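Local structure of quinone oxidoreductase (Coxiella burnetii, 3TQH) at residues A[290-296]-A[313-319]; A[122-126]-A[279-283]; A[207-212]-A[230-234]. The protein binds NADPH and probably uses it to reduce quinones, as expected of a member of the medium-chain dehydrogenase/reductase family. All coordinates share one frame; numbering follows the deposited sequence.

Interaction 1 (A[290-296]-A[313-319])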
# COMPACT_ATOMS: atom_id res chain seq x y z
N GLU A 290 -10.64 -3.46 -4.30
CA GLU A 290 -10.98 -4.85 -4.03
C GLU A 290 -10.57 -5.19 -2.61
O GLU A 290 -9.39 -5.27 -2.29
CB GLU A 290 -10.25 -5.77 -5.02
CG GLU A 290 -10.42 -7.26 -4.76
CD GLU A 290 -11.86 -7.73 -4.88
OE1 GLU A 290 -12.65 -7.09 -5.61
OE2 GLU A 290 -12.20 -8.75 -4.23
N ILE A 291 -11.56 -5.37 -1.75
CA ILE A 291 -11.34 -5.87 -0.40
C ILE A 291 -11.70 -7.37 -0.40
O ILE A 291 -12.87 -7.73 -0.44
CB ILE A 291 -12.20 -5.10 0.61
CG1 ILE A 291 -11.83 -3.61 0.58
CG2 ILE A 291 -12.01 -5.67 2.02
CD1 ILE A 291 -12.84 -2.71 1.27
N SER A 292 -10.68 -8.22 -0.38
CA SER A 292 -10.91 -9.66 -0.50
C SER A 292 -11.31 -10.32 0.83
O SER A 292 -12.06 -11.29 0.84
CB SER A 292 -9.69 -10.37 -1.12
OG SER A 292 -8.52 -10.17 -0.35
N ARG A 293 -10.83 -9.79 1.95
CA ARG A 293 -11.30 -10.27 3.24
C ARG A 293 -11.27 -9.20 4.34
O ARG A 293 -10.38 -8.37 4.39
CB ARG A 293 -10.52 -11.52 3.68
CG ARG A 293 -11.02 -12.03 5.02
CD ARG A 293 -10.74 -13.48 5.31
NE ARG A 293 -11.06 -13.70 6.73
CZ ARG A 293 -12.29 -13.85 7.23
NH1 ARG A 293 -13.36 -13.88 6.43
NH2 ARG A 293 -12.44 -14.01 8.54
N ILE A 294 -12.28 -9.27 5.20
CA ILE A 294 -12.45 -8.36 6.33
C ILE A 294 -12.21 -9.13 7.61
O ILE A 294 -12.86 -10.15 7.85
CB ILE A 294 -13.89 -7.80 6.37
CG1 ILE A 294 -14.26 -7.14 5.04
CG2 ILE A 294 -14.05 -6.82 7.54
CD1 ILE A 294 -15.73 -6.74 4.93
N PHE A 295 -11.29 -8.64 8.44
CA PHE A 295 -10.91 -9.30 9.71
C PHE A 295 -11.28 -8.46 10.93
O PHE A 295 -11.34 -7.24 10.86
CB PHE A 295 -9.40 -9.51 9.76
CG PHE A 295 -8.88 -10.54 8.80
CD1 PHE A 295 -8.84 -11.88 9.15
CD2 PHE A 295 -8.40 -10.16 7.56
CE1 PHE A 295 -8.35 -12.83 8.27
CE2 PHE A 295 -7.90 -11.10 6.68
CZ PHE A 295 -7.88 -12.44 7.03
N GLN A 296 -11.48 -9.13 12.07
CA GLN A 296 -11.41 -8.44 13.37
C GLN A 296 -9.94 -8.39 13.82
O GLN A 296 -9.13 -9.21 13.39
CB GLN A 296 -12.23 -9.18 14.42
CG GLN A 296 -13.66 -9.47 14.04
CD GLN A 296 -14.42 -10.11 15.18
OE1 GLN A 296 -14.54 -9.51 16.25
NE2 GLN A 296 -14.92 -11.32 14.97
N ARG A 313 -5.22 -11.20 -3.17
CA ARG A 313 -5.83 -10.42 -4.24
C ARG A 313 -6.41 -9.18 -3.57
O ARG A 313 -7.14 -9.30 -2.59
CB ARG A 313 -6.93 -11.22 -4.93
CG ARG A 313 -7.59 -10.49 -6.09
CD ARG A 313 -8.94 -11.08 -6.45
NE ARG A 313 -8.82 -12.35 -7.16
CZ ARG A 313 -9.77 -12.88 -7.93
NH1 ARG A 313 -10.94 -12.26 -8.09
NH2 ARG A 313 -9.56 -14.04 -8.54
N GLY A 314 -6.07 -8.00 -4.09
CA GLY A 314 -6.56 -6.74 -3.51
C GLY A 314 -6.07 -6.48 -2.09
O GLY A 314 -4.88 -6.61 -1.79
N LYS A 315 -7.01 -6.12 -1.21
CA LYS A 315 -6.67 -5.65 0.13
C LYS A 315 -7.31 -6.48 1.22
O LYS A 315 -8.45 -6.95 1.08
CB LYS A 315 -7.13 -4.20 0.31
CG LYS A 315 -6.37 -3.16 -0.51
CD LYS A 315 -4.90 -3.04 -0.13
CE LYS A 315 -4.69 -2.55 1.30
NZ LYS A 315 -3.25 -2.30 1.59
N LEU A 316 -6.56 -6.68 2.31
CA LEU A 316 -7.10 -7.20 3.56
C LEU A 316 -7.33 -5.99 4.46
O LEU A 316 -6.55 -5.03 4.42
CB LEU A 316 -6.13 -8.17 4.23
CG LEU A 316 -5.63 -9.37 3.42
CD1 LEU A 316 -4.67 -10.19 4.27
CD2 LEU A 316 -6.78 -10.22 2.92
N VAL A 317 -8.38 -6.04 5.26
CA VAL A 317 -8.70 -4.91 6.14
C VAL A 317 -9.28 -5.36 7.48
O VAL A 317 -10.01 -6.34 7.57
CB VAL A 317 -9.67 -3.92 5.44
CG1 VAL A 317 -11.02 -4.57 5.18
CG2 VAL A 317 -9.83 -2.64 6.26
N PHE A 318 -8.90 -4.63 8.53
CA PHE A 318 -9.50 -4.81 9.84
C PHE A 318 -10.71 -3.90 9.96
O PHE A 318 -10.63 -2.70 9.69
CB PHE A 318 -8.51 -4.46 10.97
CG PHE A 318 -7.41 -5.46 11.16
CD1 PHE A 318 -7.70 -6.78 11.48
CD2 PHE A 318 -6.07 -5.07 11.06
CE1 PHE A 318 -6.68 -7.71 11.67
CE2 PHE A 318 -5.05 -5.99 11.26
CZ PHE A 318 -5.35 -7.31 11.56
N LYS A 319 -11.84 -4.48 10.34
CA LYS A 319 -13.00 -3.71 10.76
C LYS A 319 -12.90 -3.57 12.27
O LYS A 319 -13.07 -4.55 13.00
CB LYS A 319 -14.29 -4.41 10.36
CG LYS A 319 -15.55 -3.81 10.97
CD LYS A 319 -16.80 -4.58 10.56
CE LYS A 319 -17.77 -3.72 9.76
NZ LYS A 319 -18.25 -2.55 10.56
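R313 and S292 meet through a hydrogen bond from the serine side chain: the hydroxyl OG of S292 donates to the carbonyl O of R313 at 2.8 Å. The serine's chi1 of 59° turns OG to the segment that carries R313. At G314, CA lies against the carbonyl O of E290, and its positive phi suits a residue without a side chain. K315 then opens the parallel ladder, its N donating to E290 O at 2.7 Å while its O accepts from S292 N at 3.0 Å. Next to this pair the register slips by one residue, a beta bulge between I291 and R293. L316 sends CD2 to the edge of the F295 ring, 4.0 Å from CE2. V317 resumes the ladder: its N reaches R293 O, and its O takes a nearly straight bond (173°) from F295 N. On the face shared with I291 and I294, V317 CG1 presses against I291 CG2 at 3.5 Å and runs beside I294 CG1. F318 packs CD1 on CB of F295, 3.6 Å away, and Q296 O lies at the edge of its ring. K319 N closes the ladder on F295 O at 2.9 Å. The two strands, at 23° to each other, are joined through helix 300-308 in a beta-alpha-beta unit, and that helix covers the face of F295, L316 and F318, whereas helix 128-133 packs on I291, I294 and V317. Strand 315-319 continues the sheet to strand 36-44, and K315, its NZ bonded to L45 O, approaches the bound NADPH.

Interaction 2 (A[122-126]-A[279-283])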
# COMPACT_ATOMS: atom_id res chain seq x y z
N LYS A 122 -12.99 12.04 4.93
CA LYS A 122 -13.59 10.94 4.17
C LYS A 122 -14.81 11.47 3.43
O LYS A 122 -15.67 12.12 4.02
CB LYS A 122 -14.00 9.78 5.09
CG LYS A 122 -14.60 8.58 4.34
CD LYS A 122 -15.20 7.51 5.26
CE LYS A 122 -16.58 7.89 5.80
NZ LYS A 122 -17.60 8.05 4.74
N LEU A 123 -14.89 11.19 2.13
CA LEU A 123 -16.09 11.49 1.35
C LEU A 123 -17.26 10.66 1.87
O LEU A 123 -17.07 9.53 2.31
CB LEU A 123 -15.84 11.23 -0.14
CG LEU A 123 -14.95 12.27 -0.83
CD1 LEU A 123 -14.49 11.78 -2.19
CD2 LEU A 123 -15.68 13.61 -0.95
N GLU A 124 -18.47 11.22 1.83
CA GLU A 124 -19.65 10.54 2.38
C GLU A 124 -19.91 9.19 1.70
O GLU A 124 -20.24 8.21 2.37
CB GLU A 124 -20.89 11.46 2.30
CG GLU A 124 -22.27 10.75 2.33
CD GLU A 124 -22.59 10.03 3.65
OE1 GLU A 124 -21.67 9.64 4.40
OE2 GLU A 124 -23.80 9.84 3.92
N LYS A 125 -19.75 9.14 0.38
CA LYS A 125 -20.04 7.93 -0.39
C LYS A 125 -19.07 6.78 -0.09
O LYS A 125 -19.41 5.62 -0.33
CB LYS A 125 -20.03 8.23 -1.89
CG LYS A 125 -21.13 9.16 -2.34
CD LYS A 125 -22.45 8.44 -2.52
CE LYS A 125 -22.50 7.68 -3.85
NZ LYS A 125 -23.87 7.15 -4.13
N LEU A 126 -17.88 7.10 0.40
CA LEU A 126 -16.89 6.08 0.79
C LEU A 126 -17.28 5.41 2.11
O LEU A 126 -17.62 6.09 3.07
CB LEU A 126 -15.50 6.72 0.98
CG LEU A 126 -14.66 7.09 -0.24
CD1 LEU A 126 -13.36 7.77 0.21
CD2 LEU A 126 -14.35 5.86 -1.07
N GLY A 279 -9.81 9.12 -3.71
CA GLY A 279 -11.06 8.90 -2.99
C GLY A 279 -12.29 9.30 -3.79
O GLY A 279 -13.33 8.65 -3.69
N LYS A 280 -12.18 10.37 -4.56
CA LYS A 280 -13.28 10.81 -5.42
C LYS A 280 -13.60 9.74 -6.48
O LYS A 280 -14.77 9.39 -6.68
CB LYS A 280 -12.92 12.14 -6.10
CG LYS A 280 -14.13 12.90 -6.61
CD LYS A 280 -13.75 14.29 -7.11
CE LYS A 280 -14.97 15.11 -7.46
NZ LYS A 280 -14.59 16.38 -8.13
N LEU A 281 -12.56 9.24 -7.14
CA LEU A 281 -12.69 8.16 -8.12
C LEU A 281 -13.43 6.97 -7.53
O LEU A 281 -14.34 6.43 -8.14
CB LEU A 281 -11.32 7.70 -8.63
CG LEU A 281 -10.48 8.65 -9.49
CD1 LEU A 281 -9.20 7.95 -9.94
CD2 LEU A 281 -11.26 9.16 -10.70
N VAL A 282 -13.03 6.56 -6.32
CA VAL A 282 -13.66 5.42 -5.67
C VAL A 282 -15.14 5.68 -5.37
O VAL A 282 -15.97 4.80 -5.57
CB VAL A 282 -12.95 5.02 -4.37
CG1 VAL A 282 -13.64 3.82 -3.73
CG2 VAL A 282 -11.48 4.72 -4.64
N SER A 283 -15.46 6.89 -4.92
CA SER A 283 -16.85 7.26 -4.62
C SER A 283 -17.71 7.34 -5.87
O SER A 283 -18.91 7.10 -5.81
CB SER A 283 -16.92 8.58 -3.85
OG SER A 283 -16.30 9.63 -4.58
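A type I beta turn from L123 to L126, in the loop between strand 119-121 and helix 128-133, packs against the last turn of helix 272-283. L123 places CD1 over the helix backbone, 3.6 Å from CA of K280, with the hydroxyl OG of S283 also beside this methyl. From the other end of the turn, L126 extends CD2 to CG1 of V282 at 3.4 Å, the two side chains crossing at about a right angle. Its CD1 lies against G279, 4.1 Å from the CA of that residue, where the lack of a side chain lets the leucine come close to the helix backbone. Between these leucines in sequence, K125 touches with its CB, 3.7 Å from CB of S283, before its bent chain leads off from the helix. Each partner is braced internally. L126 N returns to L123 O to close the turn, and K122 NZ donates both to that oxygen, at 2.9 Å, and to L126 O, at 2.6 Å. The ammonium group and the amide reach L123 O from opposite faces of its carbonyl plane. In the helix, a chi1 of 58° turns S283 OG back to K280 O, 2.6 Å away. K122 also makes a cation-pi contact with F128, and L126 rests on M96 of strand 94-98. No hydrogen bond spans the two segments, so the junction is made of the leucine methyls and the CB contact of K125 with S283, while K122 NZ and S283 OG bond within their own segments.

Interaction 3 (A[207-212]-A[230-234])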
# COMPACT_ATOMS: atom_id res chain seq x y z
N ASP A 207 9.11 -17.85 -18.42
CA ASP A 207 9.78 -16.58 -18.20
C ASP A 207 8.91 -15.47 -18.78
O ASP A 207 8.57 -15.50 -19.96
CB ASP A 207 11.17 -16.62 -18.87
CG ASP A 207 11.92 -15.29 -18.80
OD1 ASP A 207 11.58 -14.41 -17.97
OD2 ASP A 207 12.89 -15.13 -19.59
N PHE A 208 8.53 -14.51 -17.95
CA PHE A 208 7.62 -13.44 -18.37
C PHE A 208 8.19 -12.64 -19.53
O PHE A 208 7.42 -12.10 -20.33
CB PHE A 208 7.24 -12.52 -17.20
CG PHE A 208 8.36 -11.65 -16.72
CD1 PHE A 208 8.60 -10.41 -17.31
CD2 PHE A 208 9.17 -12.07 -15.68
CE1 PHE A 208 9.64 -9.60 -16.88
CE2 PHE A 208 10.21 -11.26 -15.23
CZ PHE A 208 10.45 -10.02 -15.84
N LEU A 209 9.51 -12.54 -19.63
CA LEU A 209 10.15 -11.83 -20.74
C LEU A 209 9.75 -12.44 -22.09
O LEU A 209 9.51 -11.71 -23.05
CB LEU A 209 11.68 -11.84 -20.61
CG LEU A 209 12.29 -11.03 -19.46
CD1 LEU A 209 13.81 -11.15 -19.48
CD2 LEU A 209 11.87 -9.56 -19.53
N LEU A 210 9.68 -13.77 -22.15
CA LEU A 210 9.34 -14.47 -23.39
C LEU A 210 7.92 -14.16 -23.87
O LEU A 210 7.66 -14.18 -25.06
CB LEU A 210 9.49 -15.98 -23.21
CG LEU A 210 10.91 -16.49 -22.93
CD1 LEU A 210 10.87 -17.98 -22.62
CD2 LEU A 210 11.85 -16.20 -24.09
N ALA A 211 7.03 -13.88 -22.93
CA ALA A 211 5.64 -13.57 -23.23
C ALA A 211 5.46 -12.13 -23.74
O ALA A 211 4.43 -11.82 -24.34
CB ALA A 211 4.77 -13.81 -22.00
N ILE A 212 6.45 -11.26 -23.50
CA ILE A 212 6.36 -9.86 -23.91
C ILE A 212 6.88 -9.65 -25.33
O ILE A 212 8.07 -9.84 -25.60
CB ILE A 212 7.08 -8.93 -22.91
CG1 ILE A 212 6.34 -8.94 -21.57
CG2 ILE A 212 7.19 -7.51 -23.45
CD1 ILE A 212 7.00 -8.11 -20.51
N GLN A 230 15.29 -8.83 -13.91
CA GLN A 230 14.90 -9.41 -15.19
C GLN A 230 14.12 -8.41 -16.04
O GLN A 230 14.27 -8.39 -17.26
CB GLN A 230 14.05 -10.67 -14.97
CG GLN A 230 14.84 -11.97 -14.85
CD GLN A 230 14.63 -12.88 -16.06
OE1 GLN A 230 13.57 -13.51 -16.20
NE2 GLN A 230 15.64 -12.96 -16.93
N SER A 231 13.30 -7.57 -15.40
CA SER A 231 12.42 -6.64 -16.10
C SER A 231 13.17 -5.59 -16.92
O SER A 231 12.65 -5.07 -17.89
CB SER A 231 11.49 -5.93 -15.11
OG SER A 231 10.71 -6.87 -14.38
N ILE A 232 14.40 -5.30 -16.51
CA ILE A 232 15.26 -4.35 -17.22
C ILE A 232 15.44 -4.73 -18.71
O ILE A 232 15.49 -3.85 -19.57
CB ILE A 232 16.64 -4.23 -16.53
CG1 ILE A 232 16.47 -3.68 -15.10
CG2 ILE A 232 17.57 -3.33 -17.32
CD1 ILE A 232 17.67 -3.91 -14.22
N ASP A 233 15.51 -6.03 -19.00
CA ASP A 233 15.71 -6.53 -20.37
C ASP A 233 14.57 -6.21 -21.35
O ASP A 233 14.77 -6.29 -22.56
CB ASP A 233 15.94 -8.04 -20.36
CG ASP A 233 17.26 -8.46 -19.72
OD1 ASP A 233 18.25 -7.69 -19.80
OD2 ASP A 233 17.31 -9.57 -19.13
N CYS A 234 13.38 -5.88 -20.85
CA CYS A 234 12.24 -5.61 -21.73
C CYS A 234 12.00 -4.11 -21.96
O CYS A 234 11.15 -3.74 -22.76
CB CYS A 234 10.97 -6.30 -21.20
SG CYS A 234 10.16 -5.53 -19.77
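A chi1 of 70° sets the F208 ring between its own backbone N and carbonyl carbon, from where CZ reaches CB of Q230 at 3.8 Å and OG of S231 at 3.5 Å. L209, with CG beside its backbone N (chi1 -68°), instead directs both methyls at the other segment. Its CD2 lies 3.5 Å from the carbonyl O of Q230 and also packs on CB of C234, at 3.8 Å, while CD1 approaches D233. Farther along, I212 meets the sulfur of C234 with CD1 at 4.1 Å, a looser apolar touch. D207 is the N-cap of the short, weakly bonded helix at about 208-211, its OD1 taking a weak bond from L209 N at 3.2 Å. S231 OG is held by H159 and V227 O, and the F208 ring meets H159 edge-to-face. The helical turn at 208-211 and the C-terminal end of helix 225-231, with the residues after it, thus pack on strands 199-202, 155-158 and 216-221 of the parallel sheet, F208, I212 and C234 all resting on L157, as in the Rossmann-type nucleotide-binding domain, with the side chain of F208 about 5 Å from that of the NADPH-binding residue Y203.

Overall arrangement
None of the three contacts touches another. The centres of interactions 1 and 2 lie about 18 Å apart, their nearest atoms about 8 Å, whereas the centre of interaction 3 is about 31 Å from that of the first and 37 Å from that of the second. Along the chain, 207-212 and 230-234 fall between the two halves of interaction 2, and interaction 1 follows, helix 272-283 leading on to strand 291-295. Interaction 3 packs against the six-stranded parallel sheet of the nucleotide-binding domain. Interaction 1 adds C-terminal strands to the mixed sheet that includes strand 36-44, while interaction 2 sets the loop after strand 119-121 against a later helix. Late-sequence elements therefore return to the N-terminal part of the fold.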